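Local atomic coordinates of NAD nucleotidase (Haemophilus influenzae, PDB entry 3ZTV), a protein that degrades NAD to adenosine and nicotinamide riboside, acting as a zinc-dependent periplasmic 5'-nucleotidase that also has NAD(P) pyrophosphatase activity. Residues V271-V276 with I290-M295; E356-I361 with G419-N424. One frame throughout, in Å; residues are numbered along the deposited sequence.

How the contacts relate
Two antiparallel strand pairs are closed one after the other along the chain, neither nested nor crossed. Contact 1 comes first: only 13 residues separate 271-276 from 290-295, and the loop it closes is a beta hairpin within the large mixed sheet that also contains strand 11-18. Contact 2 opens later and closes a longer excursion of 57 residues, pairing 356-361 with 419-424 inside the C-terminal 5'-nucleotidase domain, where strand 357-362 lies between strands 419-422 and 558-560. The contacts sit on opposite sides of the chain's centre, with centres about 42 Å apart and nearest atoms about 24 Å apart, and both lie away from the zinc and adenosine sites.

Contact 1. Residues V271-V276 with I290-M295; sequences VGDLGV and IPHVLM
His292 turns the edge of its imidazole to Val271 O across a beta hairpin, on the sheet face it shares with Asp273. The two strands run antiparallel in the mixed sheet, pairing Val271 with His292 and Asp273 with Ile290 as hydrogen-bonded pairs, with Gly272 and Pro291 as the non-hydrogen-bonded pair between them. On the His292 side, CG is anti to the carbonyl carbon, beside the backbone N (chi1 -64°). CG2 of Ile290 sits over the centre of one ring face, 3.5 Å above the plane, while Val271 O and Asp273 CB both lie at the edge, in the ring plane. His292 ND1 gives a weak hydrogen bond to Val271 O at 3.3 Å, and this carbonyl also accepts His292 N at 2.9 Å; the weak bond may help to set the ring's rotation, together with Ile290 CG2 over its face. The side chains of Asp273 and His292 slant across each other, carboxylate and ring planes 14° apart. The carboxylate finds its strongest polar partner in the hydroxyl of Tyr60, at OD2, while OD1 makes a salt bridge to Arg288, two residues before Ile290 on the same strand. These partners satisfy a buried acid. Further along this face, Leu294 extends CD1 obliquely to Val271 CG2 at 4.2 Å, and helix 46-59 packs on the same side through Leu53, Leu56 and Val49. The other edge of strand 270-278 continues the sheet, with backbone hydrogen bonds joining Gly272 to His17 and Leu274 to Ile15 of strand 11-18. Toward the turn, at the last bridge of the two segments, Ile290 N meets Asp273 O at 2.9 Å in a nearly straight bond, 172° at the hydrogen.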
loop_
_atom_site.group_PDB
_atom_site.type_symbol
_atom_site.label_atom_id
_atom_site.label_comp_id
_atom_site.label_asym_id
_atom_site.label_seq_id
_atom_site.Cartn_x
_atom_site.Cartn_y
_atom_site.Cartn_z
ATOM N N VAL A 271 -23.675 -16.942 -17.972
ATOM C CA VAL A 271 -24.182 -15.613 -17.664
ATOM C C VAL A 271 -24.687 -15.643 -16.224
ATOM O O VAL A 271 -25.614 -16.397 -15.908
ATOM C CB VAL A 271 -25.305 -15.186 -18.632
ATOM C CG1 VAL A 271 -26.037 -13.949 -18.101
ATOM C CG2 VAL A 271 -24.741 -14.925 -20.028
ATOM N N GLY A 272 -24.061 -14.852 -15.353
ATOM C CA GLY A 272 -24.528 -14.740 -13.979
ATOM C C GLY A 272 -25.686 -13.761 -13.894
ATOM O O GLY A 272 -25.706 -12.746 -14.580
ATOM N N ASP A 273 -26.637 -14.068 -13.022
ATOM C CA ASP A 273 -27.923 -13.365 -12.935
ATOM C C ASP A 273 -28.249 -13.200 -11.442
ATOM O O ASP A 273 -28.618 -14.168 -10.772
ATOM C CB ASP A 273 -28.937 -14.272 -13.654
ATOM C CG ASP A 273 -30.389 -13.820 -13.548
ATOM O OD1 ASP A 273 -30.702 -12.810 -12.897
ATOM O OD2 ASP A 273 -31.235 -14.533 -14.145
ATOM N N LEU A 274 -28.033 -11.993 -10.911
ATOM C CA LEU A 274 -28.219 -11.695 -9.489
ATOM C C LEU A 274 -29.176 -10.522 -9.329
ATOM O O LEU A 274 -28.859 -9.398 -9.708
ATOM C CB LEU A 274 -26.875 -11.393 -8.792
ATOM C CG LEU A 274 -26.934 -11.336 -7.259
ATOM C CD1 LEU A 274 -27.070 -12.749 -6.722
ATOM C CD2 LEU A 274 -25.704 -10.654 -6.662
ATOM N N GLY A 275 -30.342 -10.794 -8.753
ATOM C CA GLY A 275 -31.297 -9.751 -8.422
ATOM C C GLY A 275 -31.006 -9.228 -7.033
ATOM O O GLY A 275 -30.879 -10.000 -6.074
ATOM N N VAL A 276 -30.879 -7.908 -6.936
ATOM C CA VAL A 276 -30.508 -7.255 -5.684
ATOM C C VAL A 276 -31.493 -6.162 -5.316
ATOM O O VAL A 276 -31.772 -5.273 -6.123
ATOM C CB VAL A 276 -29.110 -6.613 -5.773
ATOM C CG1 VAL A 276 -28.749 -5.946 -4.440
ATOM C CG2 VAL A 276 -28.061 -7.647 -6.172
ATOM N N ILE A 290 -29.140 -16.911 -10.089
ATOM C CA ILE A 290 -29.051 -17.997 -11.062
ATOM C C ILE A 290 -27.767 -17.891 -11.874
ATOM O O ILE A 290 -27.562 -16.911 -12.595
ATOM C CB ILE A 290 -30.219 -17.975 -12.052
ATOM C CG1 ILE A 290 -31.558 -17.849 -11.323
ATOM C CG2 ILE A 290 -30.191 -19.229 -12.932
ATOM C CD1 ILE A 290 -32.729 -17.547 -12.252
ATOM N N PRO A 291 -26.878 -18.882 -11.746
ATOM C CA PRO A 291 -25.751 -18.975 -12.679
ATOM C C PRO A 291 -26.166 -19.770 -13.923
ATOM O O PRO A 291 -26.268 -21.003 -13.860
ATOM C CB PRO A 291 -24.701 -19.741 -11.873
ATOM C CG PRO A 291 -25.506 -20.612 -10.950
ATOM C CD PRO A 291 -26.831 -19.927 -10.708
ATOM N N HIS A 292 -26.426 -19.083 -15.035
ATOM C CA HIS A 292 -26.898 -19.759 -16.252
ATOM C C HIS A 292 -25.743 -20.360 -17.041
ATOM O O HIS A 292 -24.927 -19.623 -17.607
ATOM C CB HIS A 292 -27.608 -18.773 -17.180
ATOM C CG HIS A 292 -28.858 -18.171 -16.611
ATOM N ND1 HIS A 292 -28.881 -16.978 -15.918
ATOM C CD2 HIS A 292 -30.142 -18.595 -16.667
ATOM C CE1 HIS A 292 -30.124 -16.700 -15.560
ATOM N NE2 HIS A 292 -30.909 -17.663 -16.011
ATOM N N VAL A 293 -25.681 -21.687 -17.113
ATOM C CA VAL A 293 -24.711 -22.350 -17.981
ATOM C C VAL A 293 -25.292 -22.464 -19.388
ATOM O O VAL A 293 -26.385 -23.013 -19.592
ATOM C CB VAL A 293 -24.332 -23.741 -17.454
ATOM C CG1 VAL A 293 -23.430 -24.467 -18.447
ATOM C CG2 VAL A 293 -23.636 -23.618 -16.122
ATOM N N LEU A 294 -24.562 -21.936 -20.366
ATOM C CA LEU A 294 -25.002 -21.888 -21.751
ATOM C C LEU A 294 -24.572 -23.170 -22.444
ATOM O O LEU A 294 -23.377 -23.414 -22.603
ATOM C CB LEU A 294 -24.376 -20.674 -22.438
ATOM C CG LEU A 294 -24.580 -19.343 -21.699
ATOM C CD1 LEU A 294 -23.760 -18.245 -22.359
ATOM C CD2 LEU A 294 -26.059 -18.967 -21.634
ATOM N N MET A 295 -25.535 -23.985 -22.865
ATOM C CA MET A 295 -25.232 -25.320 -23.377
ATOM C C MET A 295 -25.970 -25.621 -24.677
ATOM O O MET A 295 -27.119 -25.211 -24.859
ATOM C CB MET A 295 -25.583 -26.364 -22.309
ATOM C CG MET A 295 -25.102 -27.785 -22.603
ATOM S SD MET A 295 -25.451 -28.923 -21.246
ATOM C CE MET A 295 -24.360 -28.243 -19.998
#

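Contact 2. Residues E356-I361 with G419-N424; sequences EIVGVI and GNVTFN
Val358 has CG1 between its backbone N and carbonyl carbon (chi1 67°), which sets this methyl 4.0 Å from Val421 CG1, itself anti to the backbone N (chi1 179°). The motif is a classic beta bulge in an antiparallel pair: Val358 and Gly359 both face Val421, and the register slips by one residue. It joins strand 419-422, at the edge of a small three-stranded sheet in the C-terminal domain, to the central strand 357-362. Val421 O consequently accepts two bonds, a short one from Val358 N at 2.8 Å and a weak one from Gly359 N at 3.3 Å. Beyond the bulge regular pairing resumes, and on the face of Val421 its CG2 meets Ile361 CD1 at 3.8 Å. On the other face Val360 and Asn420 lie side by side, pointing the same way, while CD1 of Ile357 reaches obliquely to the Asn420 amide carbon CG. Strand 419-422 ends at Thr422, the N-cap of helix 423-429. Just past it, the Phe423 ring turns one face to Val358 CB, which lies offset toward the rim; Ile550 and Lys554 of helix 545-555 also pack on this phenyl group. Glu356 O, just before strand 357-362, lies 3.3 Å from Thr422 CA in a CA-H...O contact.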
loop_
_atom_site.group_PDB
_atom_site.type_symbol
_atom_site.label_atom_id
_atom_site.label_comp_id
_atom_site.label_asym_id
_atom_site.label_seq_id
_atom_site.Cartn_x
_atom_site.Cartn_y
_atom_site.Cartn_z
ATOM N N GLU A 356 -1.454 -18.117 -42.941
ATOM C CA GLU A 356 -0.329 -17.213 -43.173
ATOM C C GLU A 356 0.895 -17.612 -42.354
ATOM O O GLU A 356 0.785 -18.281 -41.330
ATOM C CB GLU A 356 -0.729 -15.755 -42.912
ATOM C CG GLU A 356 -1.747 -15.227 -43.913
ATOM C CD GLU A 356 -2.072 -13.751 -43.738
ATOM O OE1 GLU A 356 -1.629 -13.145 -42.741
ATOM O OE2 GLU A 356 -2.778 -13.195 -44.608
ATOM N N ILE A 357 2.068 -17.205 -42.828
ATOM C CA ILE A 357 3.322 -17.611 -42.223
ATOM C C ILE A 357 3.671 -16.725 -41.033
ATOM O O ILE A 357 3.641 -15.494 -41.137
ATOM C CB ILE A 357 4.457 -17.576 -43.268
ATOM C CG1 ILE A 357 4.142 -18.549 -44.407
ATOM C CG2 ILE A 357 5.792 -17.900 -42.625
ATOM C CD1 ILE A 357 5.026 -18.369 -45.634
ATOM N N VAL A 358 3.978 -17.352 -39.902
ATOM C CA VAL A 358 4.383 -16.603 -38.715
ATOM C C VAL A 358 5.901 -16.526 -38.599
ATOM O O VAL A 358 6.439 -15.582 -38.026
ATOM C CB VAL A 358 3.761 -17.177 -37.412
ATOM C CG1 VAL A 358 4.318 -18.552 -37.093
ATOM C CG2 VAL A 358 3.992 -16.227 -36.243
ATOM N N GLY A 359 6.596 -17.513 -39.154
ATOM C CA GLY A 359 8.047 -17.480 -39.164
ATOM C C GLY A 359 8.625 -18.569 -40.040
ATOM O O GLY A 359 7.900 -19.439 -40.518
ATOM N N VAL A 360 9.938 -18.517 -40.241
ATOM C CA VAL A 360 10.645 -19.488 -41.057
ATOM C C VAL A 360 11.775 -20.078 -40.234
ATOM O O VAL A 360 12.498 -19.351 -39.549
ATOM C CB VAL A 360 11.225 -18.833 -42.329
ATOM C CG1 VAL A 360 12.034 -19.843 -43.140
ATOM C CG2 VAL A 360 10.111 -18.244 -43.174
ATOM N N ILE A 361 11.909 -21.395 -40.279
ATOM C CA ILE A 361 13.015 -22.067 -39.612
ATOM C C ILE A 361 14.035 -22.538 -40.640
ATOM O O ILE A 361 13.680 -23.168 -41.634
ATOM C CB ILE A 361 12.534 -23.268 -38.780
ATOM C CG1 ILE A 361 11.542 -22.812 -37.705
ATOM C CG2 ILE A 361 13.720 -23.980 -38.139
ATOM C CD1 ILE A 361 10.900 -23.951 -36.938
ATOM N N GLY A 419 11.646 -24.834 -42.595
ATOM C CA GLY A 419 10.667 -24.341 -43.544
ATOM C C GLY A 419 9.706 -23.352 -42.919
ATOM O O GLY A 419 9.935 -22.853 -41.815
ATOM N N ASN A 420 8.622 -23.074 -43.633
ATOM C CA ASN A 420 7.610 -22.142 -43.157
ATOM C C ASN A 420 6.788 -22.709 -42.006
ATOM O O ASN A 420 6.436 -23.889 -42.001
ATOM C CB ASN A 420 6.680 -21.739 -44.298
ATOM C CG ASN A 420 7.427 -21.147 -45.483
ATOM O OD1 ASN A 420 7.166 -21.498 -46.639
ATOM N ND2 ASN A 420 8.356 -20.241 -45.205
ATOM N N VAL A 421 6.492 -21.857 -41.027
ATOM C CA VAL A 421 5.604 -22.207 -39.920
ATOM C C VAL A 421 4.404 -21.271 -39.944
ATOM O O VAL A 421 4.566 -20.051 -39.854
ATOM C CB VAL A 421 6.307 -22.071 -38.551
ATOM C CG1 VAL A 421 5.347 -22.420 -37.421
ATOM C CG2 VAL A 421 7.539 -22.953 -38.495
ATOM N N THR A 422 3.205 -21.834 -40.066
ATOM C CA THR A 422 1.975 -21.046 -40.054
ATOM C C THR A 422 1.328 -21.082 -38.665
ATOM O O THR A 422 1.733 -21.856 -37.802
ATOM C CB THR A 422 0.962 -21.588 -41.088
ATOM O OG1 THR A 422 0.455 -22.848 -40.641
ATOM C CG2 THR A 422 1.629 -21.759 -42.461
ATOM N N PHE A 423 0.308 -20.252 -38.467
ATOM C CA PHE A 423 -0.450 -20.288 -37.220
ATOM C C PHE A 423 -1.057 -21.667 -36.992
ATOM O O PHE A 423 -1.011 -22.196 -35.886
ATOM C CB PHE A 423 -1.537 -19.213 -37.214
ATOM C CG PHE A 423 -1.000 -17.811 -37.294
ATOM C CD1 PHE A 423 -0.750 -17.234 -38.531
ATOM C CD2 PHE A 423 -0.729 -17.074 -36.144
ATOM C CE1 PHE A 423 -0.250 -15.943 -38.634
ATOM C CE2 PHE A 423 -0.226 -15.783 -36.235
ATOM C CZ PHE A 423 0.016 -15.213 -37.477
ATOM N N ASN A 424 -1.616 -22.264 -38.047
ATOM C CA ASN A 424 -2.190 -23.605 -37.944
ATOM C C ASN A 424 -1.150 -24.616 -37.508
ATOM O O ASN A 424 -1.436 -25.521 -36.724
ATOM C CB ASN A 424 -2.767 -24.068 -39.284
ATOM C CG ASN A 424 -4.100 -23.441 -39.601
ATOM O OD1 ASN A 424 -4.925 -23.220 -38.716
ATOM N ND2 ASN A 424 -4.332 -23.169 -40.877
#